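Local atomic coordinates of hypothetical conserved protein (Geobacillus kaustophilus, PDB entry 2QYH), a protein that is of uncharacterised function but belongs to the haloacid dehalogenase-like hydrolases and is probably a magnesium-dependent phosphatase. Residues R45-F50 against V63-Q68; L77-L82 against D142-L147. All blocks are in the same frame, centred on the assembly; numbering follows the deposited sequence.

Contact 1 of 2, residues R45-F50 against V63-Q68; sequences RAPFMF and VSFNGQ
Phe-65 turns one face of its ring to the backbone of Ala-46: the Ala-46 CA lies 3.8 Å from the ring centroid and 21° off the ring normal, which meets the geometry of a CH-pi contact. The carbonyl O of Arg-45 lies over that face too. At the far end of the ring, Ala-46 CB comes to within 3.3 Å of Phe-65 CZ. Pro-47 crosses Phe-65 at about a right angle, its CD 3.3 Å from Phe-65 CE2. Phe-65 CG is anti to the carbonyl carbon, beside the backbone N (chi1 -76°). The N-H there donates to Arg-45 O over 2.8 Å with an angle of 167° at the hydrogen, so ring and amide of one residue grip neighbouring parts of the same loop. Ser-64, the residue before, packs against that loop as well: its CB is 3.3 Å from Arg-45 O, and its OG, 3.4 Å from Pro-47 CG, is hydrogen-bonded to Tyr-69 O. Phe-50 adds only its rim, with CE2 4.1 Å from Ser-64 CB and the CB near the ring plane, and forms a cation-pi pair with Arg-54. The Arg-45 CB points away from 63-68; its carbonyl serves Phe-65, while its guanidinium forms a salt bridge with Asp-11 and binds a glycerol, probably from the crystallisation liquor. Asp-11 belongs to an apparent DxDx(T/V) signature, and the loop follows strand 38-42 and Thr-43, whose OG1 is hydrogen-bonded to Arg-45 N. The packing therefore joins the loop after strand 38-42 to the end of strand 62-64, consistent with the edge of the active site in a haloacid dehalogenase-like Rossmann-type core.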
ATOM      1  N   ARG D  45      -1.604  -3.573  13.163  1.00 32.24           N
ATOM      2  CA  ARG D  45      -1.549  -2.386  12.316  1.00 33.24           C
ATOM      3  C   ARG D  45      -2.892  -1.718  12.077  1.00 32.24           C
ATOM      4  O   ARG D  45      -3.954  -2.296  12.321  1.00 32.24           O
ATOM      5  CB  ARG D  45      -0.955  -2.737  10.955  1.00 41.73           C
ATOM      6  CG  ARG D  45       0.405  -3.357  11.013  1.00 43.73           C
ATOM      7  CD  ARG D  45       0.906  -3.604   9.618  1.00 47.73           C
ATOM      8  NE  ARG D  45       2.207  -4.263   9.610  1.00 49.73           N
ATOM      9  CZ  ARG D  45       2.915  -4.485   8.510  1.00 51.73           C
ATOM     10  NH1 ARG D  45       2.453  -4.100   7.322  1.00 49.73           N
ATOM     11  NH2 ARG D  45       4.090  -5.085   8.600  1.00 52.73           N
ATOM     12  N   ALA D  46      -2.820  -0.485  11.588  1.00 27.81           N
ATOM     13  CA  ALA D  46      -4.005   0.293  11.259  1.00 27.81           C
ATOM     14  C   ALA D  46      -4.422  -0.133   9.855  1.00 28.81           C
ATOM     15  O   ALA D  46      -3.582  -0.493   9.036  1.00 28.81           O
ATOM     16  CB  ALA D  46      -3.671   1.770  11.267  1.00 15.85           C
ATOM     17  N   PRO D  47      -5.722  -0.107   9.559  1.00 38.14           N
ATOM     18  CA  PRO D  47      -6.156  -0.505   8.219  1.00 38.14           C
ATOM     19  C   PRO D  47      -5.316   0.113   7.089  1.00 39.14           C
ATOM     20  O   PRO D  47      -4.843  -0.597   6.199  1.00 40.14           O
ATOM     21  CB  PRO D  47      -7.607  -0.047   8.185  1.00 34.90           C
ATOM     22  CG  PRO D  47      -8.050  -0.291   9.608  1.00 34.90           C
ATOM     23  CD  PRO D  47      -6.870   0.221  10.423  1.00 34.90           C
ATOM     24  N   PHE D  48      -5.115   1.427   7.138  1.00 32.08           N
ATOM     25  CA  PHE D  48      -4.354   2.118   6.106  1.00 32.08           C
ATOM     26  C   PHE D  48      -2.887   1.729   6.023  1.00 32.08           C
ATOM     27  O   PHE D  48      -2.183   2.159   5.111  1.00 31.08           O
ATOM     28  CB  PHE D  48      -4.459   3.642   6.273  1.00 33.27           C
ATOM     29  CG  PHE D  48      -3.839   4.172   7.537  1.00 33.27           C
ATOM     30  CD1 PHE D  48      -4.612   4.384   8.676  1.00 34.27           C
ATOM     31  CD2 PHE D  48      -2.477   4.463   7.590  1.00 35.27           C
ATOM     32  CE1 PHE D  48      -4.035   4.880   9.852  1.00 34.27           C
ATOM     33  CE2 PHE D  48      -1.890   4.958   8.763  1.00 34.27           C
ATOM     34  CZ  PHE D  48      -2.670   5.166   9.894  1.00 34.27           C
HETATM   35  N   MSE D  49      -2.417   0.916   6.961  1.00 36.82           N
HETATM   36  CA  MSE D  49      -1.019   0.501   6.959  1.00 36.82           C
HETATM   37  C   MSE D  49      -0.773  -0.806   6.222  1.00 36.82           C
HETATM   38  O   MSE D  49       0.359  -1.293   6.186  1.00 50.80           O
HETATM   39  CB  MSE D  49      -0.499   0.382   8.391  1.00 61.39           C
HETATM   40  CG  MSE D  49      -0.041   1.695   8.994  1.00 61.39           C
HETATM   41 SE   MSE D  49       0.392   1.541  10.875  1.00 61.39          SE
HETATM   42  CE  MSE D  49       1.887   0.310  10.784  1.00 61.39           C
ATOM     43  N   PHE D  50      -1.823  -1.385   5.647  1.00 35.59           N
ATOM     44  CA  PHE D  50      -1.662  -2.632   4.904  1.00 35.59           C
ATOM     45  C   PHE D  50      -2.753  -2.825   3.857  1.00 36.59           C
ATOM     46  O   PHE D  50      -3.166  -3.947   3.550  1.00 36.59           O
ATOM     47  CB  PHE D  50      -1.588  -3.842   5.861  1.00 29.38           C
ATOM     48  CG  PHE D  50      -2.871  -4.151   6.588  1.00 28.38           C
ATOM     49  CD1 PHE D  50      -3.689  -5.200   6.167  1.00 27.38           C
ATOM     50  CD2 PHE D  50      -3.229  -3.438   7.735  1.00 26.38           C
ATOM     51  CE1 PHE D  50      -4.840  -5.545   6.877  1.00 26.38           C
ATOM     52  CE2 PHE D  50      -4.382  -3.773   8.459  1.00 25.38           C
ATOM     53  CZ  PHE D  50      -5.190  -4.835   8.026  1.00 27.38           C
ATOM     54  N   VAL D  63      -8.782  -8.261  11.045  1.00 25.51           N
ATOM     55  CA  VAL D  63      -8.794  -7.852  12.433  1.00 24.51           C
ATOM     56  C   VAL D  63      -7.596  -6.914  12.489  1.00 25.51           C
ATOM     57  O   VAL D  63      -6.451  -7.359  12.369  1.00 26.51           O
ATOM     58  CB  VAL D  63      -8.520  -9.028  13.396  1.00 18.64           C
ATOM     59  CG1 VAL D  63      -8.310  -8.492  14.818  1.00 18.64           C
ATOM     60  CG2 VAL D  63      -9.672 -10.010  13.381  1.00 18.64           C
ATOM     61  N   SER D  64      -7.852  -5.618  12.636  1.00 27.47           N
ATOM     62  CA  SER D  64      -6.770  -4.641  12.709  1.00 27.47           C
ATOM     63  C   SER D  64      -6.749  -3.980  14.086  1.00 28.47           C
ATOM     64  O   SER D  64      -7.620  -4.235  14.914  1.00 27.47           O
ATOM     65  CB  SER D  64      -6.943  -3.580  11.626  1.00 22.78           C
ATOM     66  OG  SER D  64      -8.098  -2.793  11.855  1.00 23.78           O
ATOM     67  N   PHE D  65      -5.746  -3.141  14.325  1.00 30.20           N
ATOM     68  CA  PHE D  65      -5.597  -2.441  15.603  1.00 31.20           C
ATOM     69  C   PHE D  65      -5.682  -3.395  16.794  1.00 32.20           C
ATOM     70  O   PHE D  65      -6.385  -3.120  17.765  1.00 32.20           O
ATOM     71  CB  PHE D  65      -6.679  -1.359  15.759  1.00 28.19           C
ATOM     72  CG  PHE D  65      -6.442  -0.113  14.940  1.00 28.19           C
ATOM     73  CD1 PHE D  65      -5.250   0.603  15.054  1.00 27.19           C
ATOM     74  CD2 PHE D  65      -7.442   0.386  14.111  1.00 26.19           C
ATOM     75  CE1 PHE D  65      -5.059   1.808  14.356  1.00 27.19           C
ATOM     76  CE2 PHE D  65      -7.261   1.586  13.412  1.00 26.19           C
ATOM     77  CZ  PHE D  65      -6.065   2.298  13.538  1.00 26.19           C
ATOM     78  N   ASN D  66      -4.967  -4.515  16.718  1.00 27.59           N
ATOM     79  CA  ASN D  66      -4.972  -5.505  17.796  1.00 27.59           C
ATOM     80  C   ASN D  66      -6.370  -5.826  18.310  1.00 27.59           C
ATOM     81  O   ASN D  66      -6.578  -5.938  19.515  1.00 27.59           O
ATOM     82  CB  ASN D  66      -4.127  -5.039  18.987  1.00 30.74           C
ATOM     83  CG  ASN D  66      -2.676  -4.819  18.625  1.00 32.74           C
ATOM     84  OD1 ASN D  66      -2.293  -3.727  18.213  1.00 36.74           O
ATOM     85  ND2 ASN D  66      -1.859  -5.860  18.765  1.00 34.74           N
ATOM     86  N   GLY D  67      -7.323  -5.948  17.391  1.00 25.13           N
ATOM     87  CA  GLY D  67      -8.679  -6.296  17.763  1.00 25.13           C
ATOM     88  C   GLY D  67      -9.711  -5.188  17.899  1.00 25.13           C
ATOM     89  O   GLY D  67     -10.896  -5.482  18.009  1.00 25.13           O
ATOM     90  N   GLN D  68      -9.292  -3.928  17.875  1.00 26.74           N
ATOM     91  CA  GLN D  68     -10.233  -2.824  18.044  1.00 27.74           C
ATOM     92  C   GLN D  68     -11.030  -2.379  16.823  1.00 26.74           C
ATOM     93  O   GLN D  68     -11.929  -1.551  16.950  1.00 27.74           O
ATOM     94  CB  GLN D  68      -9.514  -1.625  18.659  1.00 29.83           C
ATOM     95  CG  GLN D  68      -9.427  -1.723  20.172  1.00 31.83           C
ATOM     96  CD  GLN D  68      -8.886  -3.059  20.629  1.00 33.83           C
ATOM     97  OE1 GLN D  68      -7.688  -3.312  20.553  1.00 33.83           O
ATOM     98  NE2 GLN D  68      -9.770  -3.928  21.090  1.00 33.83           N
TER

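Contact 2 of 2, residues L77-L82 against D142-L147; sequences LYKQPL and DIYQAL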
ATOM      1  N   LEU D  77     -17.405  -5.017  11.287  1.00 29.74           N
ATOM      2  CA  LEU D  77     -18.106  -6.061  12.017  1.00 29.74           C
ATOM      3  C   LEU D  77     -18.106  -5.775  13.505  1.00 29.74           C
ATOM      4  O   LEU D  77     -19.038  -6.132  14.220  1.00 29.74           O
ATOM      5  CB  LEU D  77     -17.426  -7.408  11.766  1.00 30.67           C
ATOM      6  CG  LEU D  77     -18.240  -8.619  12.205  1.00 32.67           C
ATOM      7  CD1 LEU D  77     -18.941  -9.177  11.010  1.00 32.67           C
ATOM      8  CD2 LEU D  77     -17.340  -9.671  12.815  1.00 34.67           C
ATOM      9  N   TYR D  78     -17.043  -5.131  13.964  1.00 31.52           N
ATOM     10  CA  TYR D  78     -16.898  -4.797  15.367  1.00 32.52           C
ATOM     11  C   TYR D  78     -15.887  -3.677  15.521  1.00 33.52           C
ATOM     12  O   TYR D  78     -14.869  -3.657  14.834  1.00 33.52           O
ATOM     13  CB  TYR D  78     -16.434  -6.032  16.146  1.00 24.51           C
ATOM     14  CG  TYR D  78     -16.010  -5.744  17.565  1.00 23.51           C
ATOM     15  CD1 TYR D  78     -14.691  -5.419  17.872  1.00 20.51           C
ATOM     16  CD2 TYR D  78     -16.948  -5.728  18.595  1.00 23.51           C
ATOM     17  CE1 TYR D  78     -14.324  -5.080  19.171  1.00 22.51           C
ATOM     18  CE2 TYR D  78     -16.593  -5.387  19.891  1.00 22.51           C
ATOM     19  CZ  TYR D  78     -15.287  -5.062  20.176  1.00 23.51           C
ATOM     20  OH  TYR D  78     -14.958  -4.695  21.468  1.00 25.51           O
ATOM     21  N   LYS D  79     -16.173  -2.730  16.403  1.00 41.71           N
ATOM     22  CA  LYS D  79     -15.238  -1.644  16.633  1.00 43.71           C
ATOM     23  C   LYS D  79     -15.315  -1.119  18.053  1.00 43.71           C
ATOM     24  O   LYS D  79     -16.386  -0.827  18.572  1.00 44.71           O
ATOM     25  CB  LYS D  79     -15.440  -0.514  15.620  1.00 29.20           C
ATOM     26  CG  LYS D  79     -16.854  -0.038  15.430  1.00 30.20           C
ATOM     27  CD  LYS D  79     -16.899   1.042  14.361  1.00 33.20           C
ATOM     28  CE  LYS D  79     -18.330   1.454  14.038  1.00 36.20           C
ATOM     29  NZ  LYS D  79     -19.033   1.956  15.251  1.00 39.20           N
ATOM     30  N   GLN D  80     -14.148  -1.023  18.678  1.00 39.01           N
ATOM     31  CA  GLN D  80     -14.026  -0.558  20.045  1.00 40.01           C
ATOM     32  C   GLN D  80     -13.065   0.633  20.121  1.00 40.01           C
ATOM     33  O   GLN D  80     -11.850   0.461  20.207  1.00 40.01           O
ATOM     34  CB  GLN D  80     -13.504  -1.698  20.918  1.00 52.15           C
ATOM     35  CG  GLN D  80     -13.493  -1.418  22.405  1.00 55.15           C
ATOM     36  CD  GLN D  80     -12.577  -2.374  23.159  1.00 58.15           C
ATOM     37  OE1 GLN D  80     -12.558  -3.582  22.894  1.00 60.15           O
ATOM     38  NE2 GLN D  80     -11.816  -1.835  24.108  1.00 57.15           N
ATOM     39  N   PRO D  81     -13.601   1.860  20.065  1.00 35.39           N
ATOM     40  CA  PRO D  81     -12.757   3.055  20.139  1.00 35.39           C
ATOM     41  C   PRO D  81     -12.165   3.164  21.534  1.00 36.39           C
ATOM     42  O   PRO D  81     -12.671   2.556  22.482  1.00 36.39           O
ATOM     43  CB  PRO D  81     -13.738   4.200  19.887  1.00 25.99           C
ATOM     44  CG  PRO D  81     -14.842   3.567  19.117  1.00 25.99           C
ATOM     45  CD  PRO D  81     -14.999   2.221  19.772  1.00 25.99           C
ATOM     46  N   LEU D  82     -11.088   3.929  21.654  1.00 35.40           N
ATOM     47  CA  LEU D  82     -10.459   4.172  22.944  1.00 36.40           C
ATOM     48  C   LEU D  82     -11.399   5.148  23.655  1.00 38.40           C
ATOM     49  O   LEU D  82     -12.034   5.976  22.997  1.00 38.40           O
ATOM     50  CB  LEU D  82      -9.094   4.826  22.735  1.00 34.99           C
ATOM     51  CG  LEU D  82      -7.817   4.019  22.978  1.00 33.99           C
ATOM     52  CD1 LEU D  82      -8.015   2.539  22.656  1.00 32.99           C
ATOM     53  CD2 LEU D  82      -6.702   4.632  22.133  1.00 32.99           C
ATOM     54  N   ASP D 142     -13.270   8.958  16.262  1.00 49.86           N
ATOM     55  CA  ASP D 142     -13.078   7.740  17.035  1.00 47.86           C
ATOM     56  C   ASP D 142     -11.628   7.310  16.838  1.00 46.86           C
ATOM     57  O   ASP D 142     -11.147   7.223  15.709  1.00 46.86           O
ATOM     58  CB  ASP D 142     -13.997   6.612  16.553  1.00 49.82           C
ATOM     59  CG  ASP D 142     -15.383   6.683  17.155  1.00 49.82           C
ATOM     60  OD1 ASP D 142     -15.544   7.320  18.219  1.00 48.82           O
ATOM     61  OD2 ASP D 142     -16.310   6.082  16.570  1.00 51.82           O
ATOM     62  N   ILE D 143     -10.931   7.057  17.936  1.00 40.60           N
ATOM     63  CA  ILE D 143      -9.547   6.625  17.873  1.00 38.60           C
ATOM     64  C   ILE D 143      -9.537   5.178  18.326  1.00 37.60           C
ATOM     65  O   ILE D 143     -10.154   4.840  19.334  1.00 37.60           O
ATOM     66  CB  ILE D 143      -8.674   7.478  18.805  1.00 39.37           C
ATOM     67  CG1 ILE D 143      -8.766   8.942  18.380  1.00 40.37           C
ATOM     68  CG2 ILE D 143      -7.244   6.993  18.781  1.00 40.37           C
ATOM     69  CD1 ILE D 143      -8.455   9.179  16.924  1.00 40.37           C
ATOM     70  N   TYR D 144      -8.854   4.313  17.585  1.00 32.42           N
ATOM     71  CA  TYR D 144      -8.821   2.902  17.948  1.00 31.42           C
ATOM     72  C   TYR D 144      -7.518   2.489  18.599  1.00 31.42           C
ATOM     73  O   TYR D 144      -7.431   1.428  19.225  1.00 30.42           O
ATOM     74  CB  TYR D 144      -9.081   2.034  16.720  1.00 34.99           C
ATOM     75  CG  TYR D 144     -10.438   2.274  16.115  1.00 33.99           C
ATOM     76  CD1 TYR D 144     -10.586   3.049  14.962  1.00 33.99           C
ATOM     77  CD2 TYR D 144     -11.586   1.769  16.721  1.00 32.99           C
ATOM     78  CE1 TYR D 144     -11.847   3.314  14.432  1.00 32.99           C
ATOM     79  CE2 TYR D 144     -12.851   2.030  16.202  1.00 32.99           C
ATOM     80  CZ  TYR D 144     -12.976   2.802  15.060  1.00 33.99           C
ATOM     81  OH  TYR D 144     -14.229   3.061  14.556  1.00 33.99           O
ATOM     82  N   GLN D 145      -6.513   3.339  18.471  1.00 30.31           N
ATOM     83  CA  GLN D 145      -5.212   3.044  19.035  1.00 31.31           C
ATOM     84  C   GLN D 145      -4.406   4.327  18.968  1.00 31.31           C
ATOM     85  O   GLN D 145      -4.671   5.193  18.130  1.00 31.31           O
ATOM     86  CB  GLN D 145      -4.549   1.937  18.213  1.00 36.72           C
ATOM     87  CG  GLN D 145      -3.262   1.393  18.775  1.00 36.72           C
ATOM     88  CD  GLN D 145      -2.820   0.131  18.054  1.00 38.72           C
ATOM     89  OE1 GLN D 145      -3.542  -0.872  18.041  1.00 38.72           O
ATOM     90  NE2 GLN D 145      -1.632   0.172  17.448  1.00 39.72           N
ATOM     91  N   ALA D 146      -3.435   4.465  19.860  1.00 38.39           N
ATOM     92  CA  ALA D 146      -2.616   5.663  19.871  1.00 38.39           C
ATOM     93  C   ALA D 146      -1.171   5.289  20.102  1.00 39.39           C
ATOM     94  O   ALA D 146      -0.855   4.134  20.404  1.00 39.39           O
ATOM     95  CB  ALA D 146      -3.100   6.626  20.957  1.00 23.70           C
ATOM     96  N   LEU D 147      -0.297   6.276  19.947  1.00 42.59           N
ATOM     97  CA  LEU D 147       1.127   6.079  20.137  1.00 43.59           C
ATOM     98  C   LEU D 147       1.644   7.105  21.128  1.00 43.59           C
ATOM     99  O   LEU D 147       1.371   8.300  20.997  1.00 44.59           O
ATOM    100  CB  LEU D 147       1.859   6.234  18.806  1.00 44.40           C
ATOM    101  CG  LEU D 147       1.631   5.154  17.749  1.00 44.40           C
ATOM    102  CD1 LEU D 147       2.151   5.640  16.412  1.00 43.40           C
ATOM    103  CD2 LEU D 147       2.332   3.863  18.163  1.00 44.40           C
TER
HETATM  104  O   HOH W   1     -12.065   7.467  20.679  1.00 41.45           O
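Leu-82 and Ile-143 meet through their backbones where the two chain directions run 59° apart: Leu-82 N donates to Ile-143 O over 2.7 Å in a nearly straight bond (170° at the hydrogen). A water completes the pairing, giving a hydrogen to Leu-82 O at 2.8 Å and accepting one from Ile-143 N at 3.0 Å. Beside this link, the Tyr-144 ring packs against Lys-79, Gln-80 and Pro-81. Gln-80 O lies near the ring plane at the edge, 3.7 Å from Tyr-144 CD2. Pro-81 lies alongside the phenol, CG 3.9 Å from Tyr-144 CE2, and also alongside Asp-142, whose carboxylate carbon CG is 3.7 Å from the same Pro-81 CG. Lys-79 crosses Tyr-144 at a slant with its aliphatic chain, CD being 3.4 Å from the phenol OH. An alanine in place of Tyr-144 would probably open a gap beside Pro-81 and leave the Lys-79 chain freer to move, since the ring atoms that touch both would be gone. Leu-82 itself sends its two methyls to different targets, CD1 to Tyr-144 O and CD2 to Gln-145 CA at 3.8 Å. The contact spans two sheets: segment 77-82 leaves strand 75-79, an edge strand of the mixed sheet within this chain, and meets the start of strand 145-148 at a classic beta bulge where Tyr-144 and Gln-145 face Met-104. Leu-82 also touches Pro-179 on strand 174-179, Ile-143 reaches Phe-103 on strand 101-104, and Tyr-78 rests on helix 184-195.

In the fold
The two contacts lie in series along the chain, their centres 9 Å apart. Contact 1, buried about 5 Å from the chain centre, has both segments in the mixed sheet and its loops, though Ala-46 and Phe-65 also reach Met-104 of the antiparallel sheet; contact 2, about 12 Å out and partly exposed, ties the two sheets together. Each has one direct backbone bond, but aromatic and CH-pi packing dominates contact 1, whereas contact 2 adds a water bridge and charged side chains at its rim. They adjoin through Gln-68 O, which probably accepts a hydrogen bond from Gln-80 N, and through Phe-65 CD2, 3.5 Å from Tyr-144 CB. Such continuity is consistent with a core and cap meeting near the presumed active site.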